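Local coordinates for aerolysin-like protein (PDB 6LH8), which is an aerolysin-family protein of the toad Bombina maxima, probably acting as a pore-forming protein or as a regulator of a pore-forming paralog, at residues 111-117 / 146-152. Coordinates in Å, arbitrary orientation, origin at the centre of the assembly. Residue numbers count along the deposited sequence, not the author numbering.
Sequences LIVILTR and GINAEVN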
# COMPACT_ATOMS: atom_id res chain seq x y z
N LEU A 111 16.61 23.91 9.68
CA LEU A 111 16.39 22.81 8.74
C LEU A 111 15.10 22.09 9.11
O LEU A 111 14.89 21.73 10.27
CB LEU A 111 17.57 21.84 8.76
CG LEU A 111 17.51 20.61 7.86
CD1 LEU A 111 18.86 20.34 7.23
CD2 LEU A 111 17.05 19.40 8.66
N ILE A 112 14.24 21.87 8.11
CA ILE A 112 13.00 21.13 8.28
C ILE A 112 13.02 19.97 7.29
O ILE A 112 13.21 20.17 6.09
CB ILE A 112 11.76 22.01 8.04
CG1 ILE A 112 11.88 23.33 8.81
CG2 ILE A 112 10.49 21.28 8.42
CD1 ILE A 112 12.29 24.51 7.94
N VAL A 113 12.82 18.75 7.80
CA VAL A 113 12.56 17.58 6.97
C VAL A 113 11.07 17.28 7.04
O VAL A 113 10.55 17.02 8.13
CB VAL A 113 13.37 16.36 7.42
CG1 VAL A 113 13.36 15.31 6.32
CG2 VAL A 113 14.80 16.74 7.77
N ILE A 114 10.40 17.29 5.89
CA ILE A 114 8.99 16.94 5.77
C ILE A 114 8.93 15.59 5.08
O ILE A 114 9.44 15.44 3.96
CB ILE A 114 8.19 17.99 4.98
CG1 ILE A 114 8.38 19.38 5.58
CG2 ILE A 114 6.70 17.57 4.91
CD1 ILE A 114 7.70 19.57 6.91
N LEU A 115 8.33 14.60 5.75
CA LEU A 115 8.26 13.24 5.24
C LEU A 115 6.84 12.97 4.75
O LEU A 115 5.89 13.07 5.52
CB LEU A 115 8.65 12.25 6.34
CG LEU A 115 10.10 12.52 6.77
CD1 LEU A 115 10.27 12.41 8.27
CD2 LEU A 115 11.03 11.58 6.06
N THR A 116 6.70 12.63 3.46
CA THR A 116 5.38 12.37 2.88
C THR A 116 5.37 11.07 2.10
O THR A 116 6.40 10.58 1.65
CB THR A 116 4.93 13.49 1.93
OG1 THR A 116 5.90 13.64 0.88
CG2 THR A 116 4.74 14.79 2.66
N ARG A 117 4.16 10.52 1.92
CA ARG A 117 3.99 9.40 1.00
C ARG A 117 2.58 9.42 0.42
O ARG A 117 1.65 9.96 1.03
CB ARG A 117 4.28 8.05 1.66
CG ARG A 117 3.33 7.63 2.73
CD ARG A 117 3.70 6.24 3.28
NE ARG A 117 3.08 5.99 4.58
CZ ARG A 117 3.50 5.09 5.45
NH1 ARG A 117 4.58 4.34 5.19
NH2 ARG A 117 2.86 4.92 6.60
N GLY A 146 6.52 4.63 -1.34
CA GLY A 146 7.72 5.01 -0.62
C GLY A 146 7.65 6.45 -0.14
O GLY A 146 6.91 7.28 -0.67
N ILE A 147 8.41 6.73 0.90
CA ILE A 147 8.38 8.03 1.56
C ILE A 147 9.39 8.96 0.89
O ILE A 147 10.52 8.56 0.58
CB ILE A 147 8.66 7.87 3.06
CG1 ILE A 147 7.39 7.37 3.74
CG2 ILE A 147 9.16 9.19 3.67
CD1 ILE A 147 7.54 7.08 5.19
N ASN A 148 8.97 10.20 0.67
CA ASN A 148 9.85 11.27 0.22
C ASN A 148 10.22 12.17 1.39
O ASN A 148 9.36 12.53 2.21
CB ASN A 148 9.18 12.10 -0.87
CG ASN A 148 10.05 13.25 -1.31
OD1 ASN A 148 9.89 14.38 -0.83
ND2 ASN A 148 11.01 12.97 -2.18
N ALA A 149 11.49 12.56 1.45
CA ALA A 149 11.99 13.52 2.43
C ALA A 149 12.28 14.84 1.72
O ALA A 149 13.14 14.88 0.83
CB ALA A 149 13.25 13.01 3.13
N GLU A 150 11.58 15.89 2.11
CA GLU A 150 11.83 17.23 1.59
C GLU A 150 12.58 18.01 2.66
O GLU A 150 12.09 18.15 3.78
CB GLU A 150 10.53 17.93 1.20
CG GLU A 150 10.75 19.34 0.63
CD GLU A 150 9.45 20.06 0.31
OE1 GLU A 150 8.49 19.93 1.09
OE2 GLU A 150 9.41 20.77 -0.72
N VAL A 151 13.77 18.50 2.32
CA VAL A 151 14.60 19.25 3.26
C VAL A 151 14.55 20.71 2.86
O VAL A 151 14.91 21.07 1.73
CB VAL A 151 16.04 18.73 3.29
CG1 VAL A 151 16.89 19.58 4.24
CG2 VAL A 151 16.07 17.27 3.72
N ASN A 152 14.08 21.55 3.78
CA ASN A 152 14.00 22.99 3.55
C ASN A 152 14.96 23.68 4.51
O ASN A 152 14.98 23.36 5.70
CB ASN A 152 12.57 23.50 3.76
CG ASN A 152 11.59 22.83 2.83
OD1 ASN A 152 11.88 22.58 1.66
ND2 ASN A 152 10.40 22.52 3.35
O HOH W 1 8.06 15.38 1.43
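L115 projects between I147 and A149 on one face of this strand pair. Its CD2 meets I147 CG2 and A149 CB, each at 3.9 Å. The small A149 methyl faces the gap between L115 and V113; V113 CG1 is 3.9 Å from A149 CB. V151 then fits between V113 and L111: L111 CD1 lies 3.7 Å from V151 CG1, and V113 CG1 4.2 Å from V151 CG2. F37 and P102 from loops cover this end. Segments 111-117 and 146-152 are the arms of a long antiparallel beta hairpin, two inner strands of the five-stranded sheet of an elongated, aerolysin-type body. Six backbone hydrogen bonds of 2.8 to 2.9 Å tie the N and O atoms of I112 to N152, I114 to E150 and T116 to N148. The side chains of these pairs lie on the opposite face, which is more polar. There a water sits in the hollow between T116 and N148, 2.8 Å from T116 OG1. It also hydrogen-bonds I114 O at 2.9 Å and N148 OD1 at 3.1 Å. At the far end, R117 CB packs on I147 CG1 at 3.8 Å, while R117 NH1 hydrogen-bonds D45 O and R117 NE salt-bridges E119.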